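PDB 6I1M: cystatin from Fasciola hepatica, which probably inhibits papain-like cysteine proteases by presenting a wedge-shaped edge to their active-site cleft, as other members of the cystatin superfamily do. Local coordinates for residues Y4-V10 with L40-Q46; F18-L23 with E37-L41; A49-F55 with E68-P74. One frame throughout, in Å; residues are numbered along the deposited sequence.

Interaction 1 (Y4-V10 with L40-Q46); sequences YTEPRSV and LLQVSTQ
An extended N-terminal segment without regular secondary structure, residues 4-10, runs antiparallel along the edge strand 40-46 and is tied to it at two points. CA atoms come nearest for Tyr-4 with Gln-46 (4.5 Å), Pro-7 with Ser-44 (4.4 Å) and Ser-9 with Gln-42 (5.1 Å). The true beta pairing is a single bridge: Arg-8 N to Val-43 O is 2.8 Å and Val-43 N to Arg-8 O is 3.0 Å, a hydrogen-bonded pair. At the other tie Thr-5 N donates to Thr-45 O (2.8 Å), but Thr-45 N donates to the hydroxyl Thr-5 OG1 (3.1 Å, chi1 p), so a side chain stands in for a carbonyl. Between the ties the backbone arches outward at Glu-6, and a water bridges Thr-5 O (3.2 Å) and Ser-44 OG (2.9 Å). In the cystatin fold this segment runs beside the strand that follows the helix; in relatives the N-terminal trunk leading into it and the QVVAG hairpin loop, which here starts at Gln-46, are parts of the wedge that enters the protease cleft. The Tyr-4 ring (chi1 m) receives Gln-46 CB over one face in a CH-pi contact, 3.8 Å from its centroid. Arg-8, chi1 p, folds its guanidinium over Val-43, NH1 to CG1 3.3 Å; NH1 also donates to Ser-9 O (2.9 Å), while NH2 makes a salt bridge to Glu-14. Val-10 turns inward, its CG2 4.0 Å from Leu-40 CB and 4.1 Å from Val-43 CB. Beside it, Leu-41 and Gln-42 both face Lys-56 in a classic beta bulge.

Interaction 2 (F18-L23 with E37-L41); sequences FQPMIL and ELELL
Leu-38, Leu-40 and Gln-19 carry most of this buried contact, in which helix 18-23 crosses strand 38-41 at 121° with the two axes 8.9 Å apart at closest approach. Both leucines point toward the helix, two residues apart on one face of the extended strand. Leu-38 (chi1 t, chi2 p) reaches the helix with its CD2, which lies 3.8 Å from Ile-22 CG2 and 4.2 Å from Leu-23 CB. Two residues on, Leu-40 (chi1 m, chi2 t) sets CD1 4.2 Å from Phe-18 CB and CD2 3.9 Å from Ile-22 CD1, so Ile-22 meets both leucines. Gln-19 adds the polar tie: with chi1 t and chi2 m its amide reaches across, and NE2 donates an almost straight hydrogen bond to Leu-38 O (2.9 Å). A water accepts from Leu-38 N (2.9 Å) and, weakly, from Gln-19 NE2 (2.8 Å). The helix is kinked at Pro-20, whose N has no hydrogen to give to the preceding turn; within the segment Ile-22 N bonds to Phe-18 O (2.9 Å) and Leu-23 N to Gln-19 O (3.0 Å). A long helix laid across the concave face of an antiparallel sheet is the signature of the cystatin fold. Farther across that sheet, Phe-18 and Ile-22 meet Phe-55 of strand 50-59 and valines of strand 66-74, whereas Leu-23 touches Cys-36, disulfide-bonded to Cys-63.

Interaction 3 (A49-F55 with E68-P74); sequences AGTNYKF and EVVVFVP. Unlike the reference sequence in segment 49-55: Thr-51 (reference Ile).
Six backbone hydrogen bonds join strand 50-55 to strand 68-74 in three reciprocal pairs. Thr-51 N to Val-73 O is 3.0 Å and Val-73 N to Thr-51 O 2.8 Å; Tyr-53 N to Val-71 O and Val-71 N to Tyr-53 O are both 2.8 Å; Phe-55 N to Val-69 O and Val-69 N to Phe-55 O are both 3.0 Å. Between them, Asn-52 with Phe-72 and Lys-54 with Val-70 are non-hydrogen-bonded pairs, with CA atoms 4.6 and 4.3 Å apart. The strands run antiparallel at 161°, their axes 4.5 Å apart, as the central hairpin of the cystatin sheet. Gly-50 closes the QVVAG motif, the first hairpin loop that enters the protease cleft in related inhibitors. At its phi/psi of 124/-164° a CB would jam against the carbonyl oxygen of Ala-49, and it would also clash with Val-73 O, which lies 3.3 Å from Gly-50 CA. Thr-51, Tyr-53, Phe-55, Val-69, Val-71 and Val-73 point to one face. On it the Tyr-53 ring (chi1 m) brings CE1 to 3.6 Å from Val-73 CG2, and Phe-55 CD2 lies 4.3 Å from Val-71 CG2. On the other face Asn-52 OD1 approaches Phe-72 CB at 3.5 Å, and Lys-54 CG packs 4.0 Å from Val-70 CG2. Strand 38-47 flanks this hairpin through bonds to Asn-52 and Lys-54, strand 83-90 flanks it beyond Glu-68, Val-70 and Phe-72, and helix 12-28 sets Phe-18 and Ile-22 against the face with Tyr-53 and Phe-55.

From the N terminus, residues 4-10 precede helix 12-28, and the chain then turns back as strand 38-47. Interaction 1 therefore closes a loop containing the helix, and interaction 2 closes a shorter loop within the same span, both ending on the same strand and sharing Leu-40 and Leu-41. Interaction 3 follows in series as a local hairpin. Its strand 50-55 pairs with the strand of interaction 1 through Ser-44 N to Lys-54 O (2.8 Å) and Gln-46 N to Asn-52 O (2.9 Å). Phe-55 is a common point: it packs on Val-43 of interaction 1, on Phe-18 and Ile-22 of interaction 2, and on Leu-40 of both. Helix and sheet thus meet round Phe-55, and the N-terminal segment joins this core through Val-10 on Leu-40.

Interaction 1 (Y4-V10 with L40-Q46)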
loop_
_atom_site.group_PDB
_atom_site.type_symbol
_atom_site.label_atom_id
_atom_site.label_comp_id
_atom_site.label_asym_id
_atom_site.label_seq_id
_atom_site.Cartn_x
_atom_site.Cartn_y
_atom_site.Cartn_z
ATOM N N TYR A 4 -6.746 -4.936 -12.195
ATOM C CA TYR A 4 -6.668 -5.416 -10.793
ATOM C C TYR A 4 -7.746 -6.467 -10.563
ATOM O O TYR A 4 -8.834 -6.379 -11.163
ATOM C CB TYR A 4 -6.766 -4.253 -9.808
ATOM C CG TYR A 4 -5.507 -3.442 -9.671
ATOM C CD1 TYR A 4 -4.514 -3.788 -8.771
ATOM C CD2 TYR A 4 -5.305 -2.325 -10.466
ATOM C CE1 TYR A 4 -3.352 -3.038 -8.655
ATOM C CE2 TYR A 4 -4.157 -1.556 -10.352
ATOM C CZ TYR A 4 -3.171 -1.916 -9.449
ATOM O OH TYR A 4 -2.042 -1.139 -9.331
ATOM N N THR A 5 -7.430 -7.442 -9.719
ATOM C CA THR A 5 -8.440 -8.265 -9.007
ATOM C C THR A 5 -9.364 -7.332 -8.215
ATOM O O THR A 5 -9.007 -6.144 -7.988
ATOM C CB THR A 5 -7.835 -9.283 -8.029
ATOM O OG1 THR A 5 -7.325 -8.597 -6.878
ATOM C CG2 THR A 5 -6.776 -10.159 -8.653
ATOM N N GLU A 6 -10.527 -7.847 -7.825
ATOM C CA GLU A 6 -11.407 -7.213 -6.808
ATOM C C GLU A 6 -10.652 -7.161 -5.493
ATOM O O GLU A 6 -9.843 -8.044 -5.200
ATOM C CB GLU A 6 -12.733 -7.967 -6.687
ATOM C CG GLU A 6 -13.706 -7.610 -7.803
ATOM C CD GLU A 6 -13.910 -6.103 -7.922
ATOM O OE1 GLU A 6 -14.440 -5.502 -6.948
ATOM O OE2 GLU A 6 -13.465 -5.515 -8.949
ATOM N N PRO A 7 -10.880 -6.119 -4.667
ATOM C CA PRO A 7 -10.192 -6.001 -3.385
ATOM C C PRO A 7 -10.423 -7.260 -2.550
ATOM O O PRO A 7 -11.455 -7.891 -2.696
ATOM C CB PRO A 7 -10.839 -4.788 -2.705
ATOM C CG PRO A 7 -11.420 -3.996 -3.849
ATOM C CD PRO A 7 -11.826 -5.018 -4.883
ATOM N N ARG A 8 -9.469 -7.594 -1.688
ATOM C CA ARG A 8 -9.627 -8.769 -0.798
ATOM C C ARG A 8 -8.985 -8.431 0.539
ATOM O O ARG A 8 -8.245 -7.406 0.642
ATOM C CB ARG A 8 -8.994 -10.019 -1.419
ATOM C CG ARG A 8 -7.507 -9.866 -1.711
ATOM C CD ARG A 8 -6.779 -11.190 -1.825
ATOM N NE ARG A 8 -5.405 -11.064 -2.305
ATOM C CZ ARG A 8 -4.347 -10.757 -1.561
ATOM N NH1 ARG A 8 -4.457 -10.521 -0.263
ATOM N NH2 ARG A 8 -3.159 -10.690 -2.120
ATOM N N SER A 9 -9.167 -9.312 1.515
ATOM C CA SER A 9 -8.503 -9.167 2.830
ATOM C C SER A 9 -6.986 -9.362 2.652
ATOM O O SER A 9 -6.556 -10.122 1.747
ATOM C CB SER A 9 -9.108 -10.074 3.886
ATOM O OG SER A 9 -8.842 -11.430 3.592
ATOM N N VAL A 10 -6.216 -8.626 3.460
ATOM C CA VAL A 10 -4.732 -8.646 3.483
ATOM C C VAL A 10 -4.278 -9.777 4.403
ATOM O O VAL A 10 -4.797 -9.877 5.526
ATOM C CB VAL A 10 -4.168 -7.298 3.954
ATOM C CG1 VAL A 10 -2.650 -7.283 3.902
ATOM C CG2 VAL A 10 -4.748 -6.126 3.172
ATOM N N LEU A 40 -3.956 -1.460 6.933
ATOM C CA LEU A 40 -4.229 -1.929 5.558
ATOM C C LEU A 40 -5.642 -2.515 5.576
ATOM O O LEU A 40 -5.833 -3.540 6.249
ATOM C CB LEU A 40 -3.201 -2.978 5.120
ATOM C CG LEU A 40 -1.710 -2.624 5.238
ATOM C CD1 LEU A 40 -0.884 -3.602 4.443
ATOM C CD2 LEU A 40 -1.381 -1.227 4.759
ATOM N N LEU A 41 -6.586 -1.864 4.900
ATOM C CA LEU A 41 -8.021 -2.253 4.889
ATOM C C LEU A 41 -8.230 -3.401 3.907
ATOM O O LEU A 41 -8.960 -4.337 4.233
ATOM C CB LEU A 41 -8.876 -1.057 4.472
ATOM C CG LEU A 41 -8.911 0.113 5.443
ATOM C CD1 LEU A 41 -9.792 1.212 4.894
ATOM C CD2 LEU A 41 -9.386 -0.340 6.816
ATOM N N GLN A 42 -7.639 -3.287 2.720
ATOM C CA GLN A 42 -7.847 -4.258 1.620
ATOM C C GLN A 42 -6.716 -4.091 0.614
ATOM O O GLN A 42 -5.983 -3.082 0.688
ATOM C CB GLN A 42 -9.191 -4.027 0.930
ATOM C CG GLN A 42 -9.323 -2.615 0.386
ATOM C CD GLN A 42 -10.706 -2.331 -0.158
ATOM O OE1 GLN A 42 -11.703 -2.785 0.390
ATOM N NE2 GLN A 42 -10.781 -1.544 -1.215
ATOM N N VAL A 43 -6.581 -5.068 -0.260
ATOM C CA VAL A 43 -5.559 -5.056 -1.326
ATOM C C VAL A 43 -6.194 -5.632 -2.592
ATOM O O VAL A 43 -7.038 -6.579 -2.502
ATOM C CB VAL A 43 -4.292 -5.813 -0.893
ATOM C CG1 VAL A 43 -4.564 -7.307 -0.782
ATOM C CG2 VAL A 43 -3.128 -5.496 -1.828
ATOM N N SER A 44 -5.800 -5.073 -3.726
ATOM C CA SER A 44 -6.145 -5.589 -5.071
ATOM C C SER A 44 -4.821 -5.823 -5.782
ATOM O O SER A 44 -3.911 -5.040 -5.539
ATOM C CB SER A 44 -7.020 -4.651 -5.852
ATOM O OG SER A 44 -8.030 -4.090 -5.052
ATOM N N THR A 45 -4.690 -6.913 -6.526
ATOM C CA THR A 45 -3.408 -7.297 -7.161
ATOM C C THR A 45 -3.553 -7.280 -8.675
ATOM O O THR A 45 -4.636 -7.565 -9.187
ATOM C CB THR A 45 -2.917 -8.647 -6.659
ATOM O OG1 THR A 45 -3.936 -9.583 -7.000
ATOM C CG2 THR A 45 -2.661 -8.614 -5.173
ATOM N N GLN A 46 -2.483 -6.886 -9.331
ATOM C CA GLN A 46 -2.386 -6.897 -10.799
ATOM C C GLN A 46 -1.066 -7.582 -11.153
ATOM O O GLN A 46 0.026 -7.148 -10.669
ATOM C CB GLN A 46 -2.468 -5.476 -11.319
ATOM C CG GLN A 46 -2.257 -5.400 -12.820
ATOM C CD GLN A 46 -1.962 -3.986 -13.242
ATOM O OE1 GLN A 46 -1.387 -3.208 -12.476
ATOM N NE2 GLN A 46 -2.317 -3.660 -14.477
HETATM O O HOH W 1 -5.318 -10.624 -5.064
HETATM O O HOH W 2 -9.525 -3.009 -7.338
HETATM O O HOH W 3 -7.960 -7.006 5.277
#

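Interaction 2 (F18-L23 with E37-L41)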
loop_
_atom_site.group_PDB
_atom_site.type_symbol
_atom_site.label_atom_id
_atom_site.label_comp_id
_atom_site.label_asym_id
_atom_site.label_seq_id
_atom_site.Cartn_x
_atom_site.Cartn_y
_atom_site.Cartn_z
ATOM N N PHE A 18 4.292 -4.946 3.992
ATOM C CA PHE A 18 3.816 -3.738 3.268
ATOM C C PHE A 18 3.404 -2.634 4.237
ATOM O O PHE A 18 3.595 -1.484 3.875
ATOM C CB PHE A 18 2.661 -4.071 2.320
ATOM C CG PHE A 18 3.062 -4.993 1.193
ATOM C CD1 PHE A 18 4.032 -4.611 0.282
ATOM C CD2 PHE A 18 2.496 -6.253 1.072
ATOM C CE1 PHE A 18 4.428 -5.478 -0.734
ATOM C CE2 PHE A 18 2.864 -7.105 0.043
ATOM C CZ PHE A 18 3.815 -6.715 -0.871
ATOM N N GLN A 19 2.882 -2.945 5.427
ATOM C CA GLN A 19 2.378 -1.876 6.329
ATOM C C GLN A 19 3.526 -0.936 6.688
ATOM O O GLN A 19 3.339 0.271 6.580
ATOM C CB GLN A 19 1.625 -2.413 7.546
ATOM C CG GLN A 19 1.001 -1.310 8.398
ATOM C CD GLN A 19 1.884 -0.642 9.425
ATOM O OE1 GLN A 19 3.108 -0.794 9.482
ATOM N NE2 GLN A 19 1.235 0.122 10.286
ATOM N N PRO A 20 4.732 -1.382 7.118
ATOM C CA PRO A 20 5.822 -0.442 7.414
ATOM C C PRO A 20 6.376 0.308 6.195
ATOM O O PRO A 20 6.802 1.433 6.363
ATOM C CB PRO A 20 6.959 -1.323 7.948
ATOM C CG PRO A 20 6.234 -2.549 8.463
ATOM C CD PRO A 20 5.105 -2.764 7.487
ATOM N N MET A 21 6.356 -0.311 5.011
ATOM C CA MET A 21 6.785 0.360 3.755
ATOM C C MET A 21 5.824 1.517 3.474
ATOM O O MET A 21 6.277 2.601 3.106
ATOM C CB MET A 21 6.745 -0.576 2.550
ATOM C CG MET A 21 7.777 -1.664 2.539
ATOM S SD MET A 21 7.648 -2.553 0.957
ATOM C CE MET A 21 8.374 -4.125 1.405
ATOM N N ILE A 22 4.529 1.281 3.612
ATOM C CA ILE A 22 3.486 2.299 3.287
ATOM C C ILE A 22 3.534 3.428 4.317
ATOM O O ILE A 22 3.421 4.603 3.902
ATOM C CB ILE A 22 2.103 1.658 3.121
ATOM C CG1 ILE A 22 2.135 0.672 1.950
ATOM C CG2 ILE A 22 1.039 2.723 2.947
ATOM C CD1 ILE A 22 0.865 -0.120 1.761
ATOM N N LEU A 23 3.744 3.094 5.589
ATOM C CA LEU A 23 3.828 4.080 6.686
ATOM C C LEU A 23 5.019 4.985 6.408
ATOM O O LEU A 23 4.845 6.216 6.418
ATOM C CB LEU A 23 4.027 3.341 8.005
ATOM C CG LEU A 23 4.215 4.203 9.259
ATOM C CD1 LEU A 23 3.221 5.352 9.319
ATOM C CD2 LEU A 23 4.082 3.339 10.511
ATOM N N GLU A 37 -1.074 5.279 13.570
ATOM C CA GLU A 37 -1.502 3.857 13.515
ATOM C C GLU A 37 -2.137 3.655 12.149
ATOM O O GLU A 37 -3.230 4.175 11.932
ATOM C CB GLU A 37 -2.472 3.481 14.639
ATOM C CG GLU A 37 -1.807 3.552 16.001
ATOM C CD GLU A 37 -2.638 3.070 17.185
ATOM O OE1 GLU A 37 -3.683 2.361 16.973
ATOM O OE2 GLU A 37 -2.227 3.382 18.316
ATOM N N LEU A 38 -1.431 2.976 11.256
ATOM C CA LEU A 38 -1.907 2.774 9.874
ATOM C C LEU A 38 -2.410 1.341 9.706
ATOM O O LEU A 38 -1.658 0.386 10.012
ATOM C CB LEU A 38 -0.752 3.047 8.921
ATOM C CG LEU A 38 -1.154 3.034 7.451
ATOM C CD1 LEU A 38 -1.850 4.342 7.084
ATOM C CD2 LEU A 38 0.068 2.779 6.588
ATOM N N GLU A 39 -3.615 1.219 9.159
ATOM C CA GLU A 39 -4.298 -0.057 8.895
ATOM C C GLU A 39 -4.405 -0.296 7.392
ATOM O O GLU A 39 -4.933 0.572 6.686
ATOM C CB GLU A 39 -5.687 -0.040 9.510
ATOM C CG GLU A 39 -6.423 -1.333 9.297
ATOM C CD GLU A 39 -7.764 -1.358 10.018
ATOM O OE1 GLU A 39 -8.165 -0.302 10.525
ATOM O OE2 GLU A 39 -8.371 -2.423 10.092
ATOM N N LEU A 40 -3.956 -1.460 6.933
ATOM C CA LEU A 40 -4.229 -1.929 5.558
ATOM C C LEU A 40 -5.642 -2.515 5.576
ATOM O O LEU A 40 -5.833 -3.540 6.249
ATOM C CB LEU A 40 -3.201 -2.978 5.120
ATOM C CG LEU A 40 -1.710 -2.624 5.238
ATOM C CD1 LEU A 40 -0.884 -3.602 4.443
ATOM C CD2 LEU A 40 -1.381 -1.227 4.759
ATOM N N LEU A 41 -6.586 -1.864 4.900
ATOM C CA LEU A 41 -8.021 -2.253 4.889
ATOM C C LEU A 41 -8.230 -3.401 3.907
ATOM O O LEU A 41 -8.960 -4.337 4.233
ATOM C CB LEU A 41 -8.876 -1.057 4.472
ATOM C CG LEU A 41 -8.911 0.113 5.443
ATOM C CD1 LEU A 41 -9.792 1.212 4.894
ATOM C CD2 LEU A 41 -9.386 -0.340 6.816
HETATM O O HOH W 4 1.080 2.020 12.366
#

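Interaction 3 (A49-F55 with E68-P74)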
loop_
_atom_site.group_PDB
_atom_site.type_symbol
_atom_site.label_atom_id
_atom_site.label_comp_id
_atom_site.label_asym_id
_atom_site.label_seq_id
_atom_site.Cartn_x
_atom_site.Cartn_y
_atom_site.Cartn_z
ATOM N N ALA A 49 5.091 -7.908 -14.939
ATOM C CA ALA A 49 6.380 -8.611 -14.752
ATOM C C ALA A 49 6.754 -8.524 -13.276
ATOM O O ALA A 49 7.731 -7.849 -12.924
ATOM C CB ALA A 49 7.452 -8.043 -15.636
ATOM N N GLY A 50 5.973 -9.200 -12.448
ATOM C CA GLY A 50 5.881 -8.948 -11.005
ATOM C C GLY A 50 4.445 -8.672 -10.619
ATOM O O GLY A 50 3.515 -9.024 -11.386
ATOM N N THR A 51 4.243 -8.107 -9.444
ATOM C CA THR A 51 2.877 -7.864 -8.927
ATOM C C THR A 51 2.788 -6.425 -8.410
ATOM O O THR A 51 3.680 -5.996 -7.627
ATOM C CB THR A 51 2.498 -8.907 -7.876
ATOM O OG1 THR A 51 2.583 -10.172 -8.528
ATOM C CG2 THR A 51 1.116 -8.688 -7.300
ATOM N N ASN A 52 1.736 -5.739 -8.854
ATOM C CA ASN A 52 1.231 -4.470 -8.284
ATOM C C ASN A 52 0.222 -4.818 -7.196
ATOM O O ASN A 52 -0.750 -5.581 -7.470
ATOM C CB ASN A 52 0.641 -3.559 -9.353
ATOM C CG ASN A 52 1.697 -2.738 -10.056
ATOM O OD1 ASN A 52 2.729 -2.435 -9.477
ATOM N ND2 ASN A 52 1.402 -2.301 -11.269
ATOM N N TYR A 53 0.517 -4.363 -5.980
ATOM C CA TYR A 53 -0.402 -4.442 -4.819
ATOM C C TYR A 53 -0.982 -3.053 -4.601
ATOM O O TYR A 53 -0.238 -2.177 -4.182
ATOM C CB TYR A 53 0.310 -4.902 -3.555
ATOM C CG TYR A 53 0.823 -6.307 -3.601
ATOM C CD1 TYR A 53 2.061 -6.583 -4.160
ATOM C CD2 TYR A 53 0.096 -7.355 -3.053
ATOM C CE1 TYR A 53 2.545 -7.879 -4.210
ATOM C CE2 TYR A 53 0.571 -8.651 -3.090
ATOM C CZ TYR A 53 1.804 -8.917 -3.668
ATOM O OH TYR A 53 2.320 -10.190 -3.674
ATOM N N LYS A 54 -2.267 -2.886 -4.881
ATOM C CA LYS A 54 -2.998 -1.638 -4.575
ATOM C C LYS A 54 -3.725 -1.800 -3.244
ATOM O O LYS A 54 -4.741 -2.564 -3.153
ATOM C CB LYS A 54 -3.996 -1.290 -5.668
ATOM C CG LYS A 54 -4.585 0.102 -5.532
ATOM C CD LYS A 54 -5.907 0.190 -6.217
ATOM C CE LYS A 54 -5.798 0.078 -7.715
ATOM N NZ LYS A 54 -7.136 -0.121 -8.316
ATOM N N PHE A 55 -3.235 -1.065 -2.261
ATOM C CA PHE A 55 -3.778 -1.010 -0.886
ATOM C C PHE A 55 -4.704 0.190 -0.732
ATOM O O PHE A 55 -4.408 1.270 -1.218
ATOM C CB PHE A 55 -2.615 -0.912 0.085
ATOM C CG PHE A 55 -1.851 -2.197 0.154
ATOM C CD1 PHE A 55 -2.374 -3.276 0.860
ATOM C CD2 PHE A 55 -0.616 -2.323 -0.470
ATOM C CE1 PHE A 55 -1.662 -4.459 0.951
ATOM C CE2 PHE A 55 0.097 -3.513 -0.371
ATOM C CZ PHE A 55 -0.432 -4.570 0.336
ATOM N N GLU A 68 -4.972 5.576 -1.093
ATOM C CA GLU A 68 -4.674 4.446 -2.000
ATOM C C GLU A 68 -3.179 4.506 -2.299
ATOM O O GLU A 68 -2.691 5.596 -2.624
ATOM C CB GLU A 68 -5.560 4.541 -3.235
ATOM C CG GLU A 68 -5.145 3.634 -4.361
ATOM C CD GLU A 68 -6.019 3.841 -5.582
ATOM O OE1 GLU A 68 -7.263 3.666 -5.439
ATOM O OE2 GLU A 68 -5.468 4.227 -6.653
ATOM N N VAL A 69 -2.479 3.383 -2.161
ATOM C CA VAL A 69 -1.007 3.304 -2.378
ATOM C C VAL A 69 -0.731 2.018 -3.145
ATOM O O VAL A 69 -1.083 0.948 -2.642
ATOM C CB VAL A 69 -0.222 3.305 -1.054
ATOM C CG1 VAL A 69 1.280 3.493 -1.288
ATOM C CG2 VAL A 69 -0.742 4.353 -0.078
ATOM N N VAL A 70 -0.078 2.131 -4.292
ATOM C CA VAL A 70 0.380 0.974 -5.100
ATOM C C VAL A 70 1.832 0.639 -4.752
ATOM O O VAL A 70 2.672 1.534 -4.764
ATOM C CB VAL A 70 0.192 1.245 -6.597
ATOM C CG1 VAL A 70 0.521 0.006 -7.409
ATOM C CG2 VAL A 70 -1.217 1.735 -6.894
ATOM N N VAL A 71 2.096 -0.625 -4.421
ATOM C CA VAL A 71 3.476 -1.169 -4.246
ATOM C C VAL A 71 3.734 -2.192 -5.357
ATOM O O VAL A 71 2.946 -3.148 -5.452
ATOM C CB VAL A 71 3.661 -1.826 -2.870
ATOM C CG1 VAL A 71 5.081 -2.342 -2.696
ATOM C CG2 VAL A 71 3.274 -0.888 -1.736
ATOM N N PHE A 72 4.830 -2.011 -6.092
ATOM C CA PHE A 72 5.379 -2.934 -7.102
ATOM C C PHE A 72 6.421 -3.851 -6.448
ATOM O O PHE A 72 7.442 -3.388 -5.879
ATOM C CB PHE A 72 5.984 -2.162 -8.268
ATOM C CG PHE A 72 6.610 -3.070 -9.294
ATOM C CD1 PHE A 72 5.834 -4.002 -9.977
ATOM C CD2 PHE A 72 7.980 -3.061 -9.513
ATOM C CE1 PHE A 72 6.413 -4.827 -10.928
ATOM C CE2 PHE A 72 8.553 -3.939 -10.422
ATOM C CZ PHE A 72 7.768 -4.822 -11.120
ATOM N N VAL A 73 6.174 -5.152 -6.550
ATOM C CA VAL A 73 7.135 -6.221 -6.161
ATOM C C VAL A 73 7.624 -6.870 -7.452
ATOM O O VAL A 73 6.879 -7.581 -8.115
ATOM C CB VAL A 73 6.486 -7.251 -5.221
ATOM C CG1 VAL A 73 7.436 -8.370 -4.863
ATOM C CG2 VAL A 73 5.940 -6.587 -3.975
ATOM N N PRO A 74 8.875 -6.628 -7.868
ATOM C CA PRO A 74 9.383 -7.230 -9.093
ATOM C C PRO A 74 9.684 -8.715 -8.854
ATOM O O PRO A 74 9.795 -9.164 -7.719
ATOM C CB PRO A 74 10.679 -6.455 -9.365
ATOM C CG PRO A 74 11.162 -6.128 -7.952
ATOM C CD PRO A 74 9.893 -5.824 -7.178
#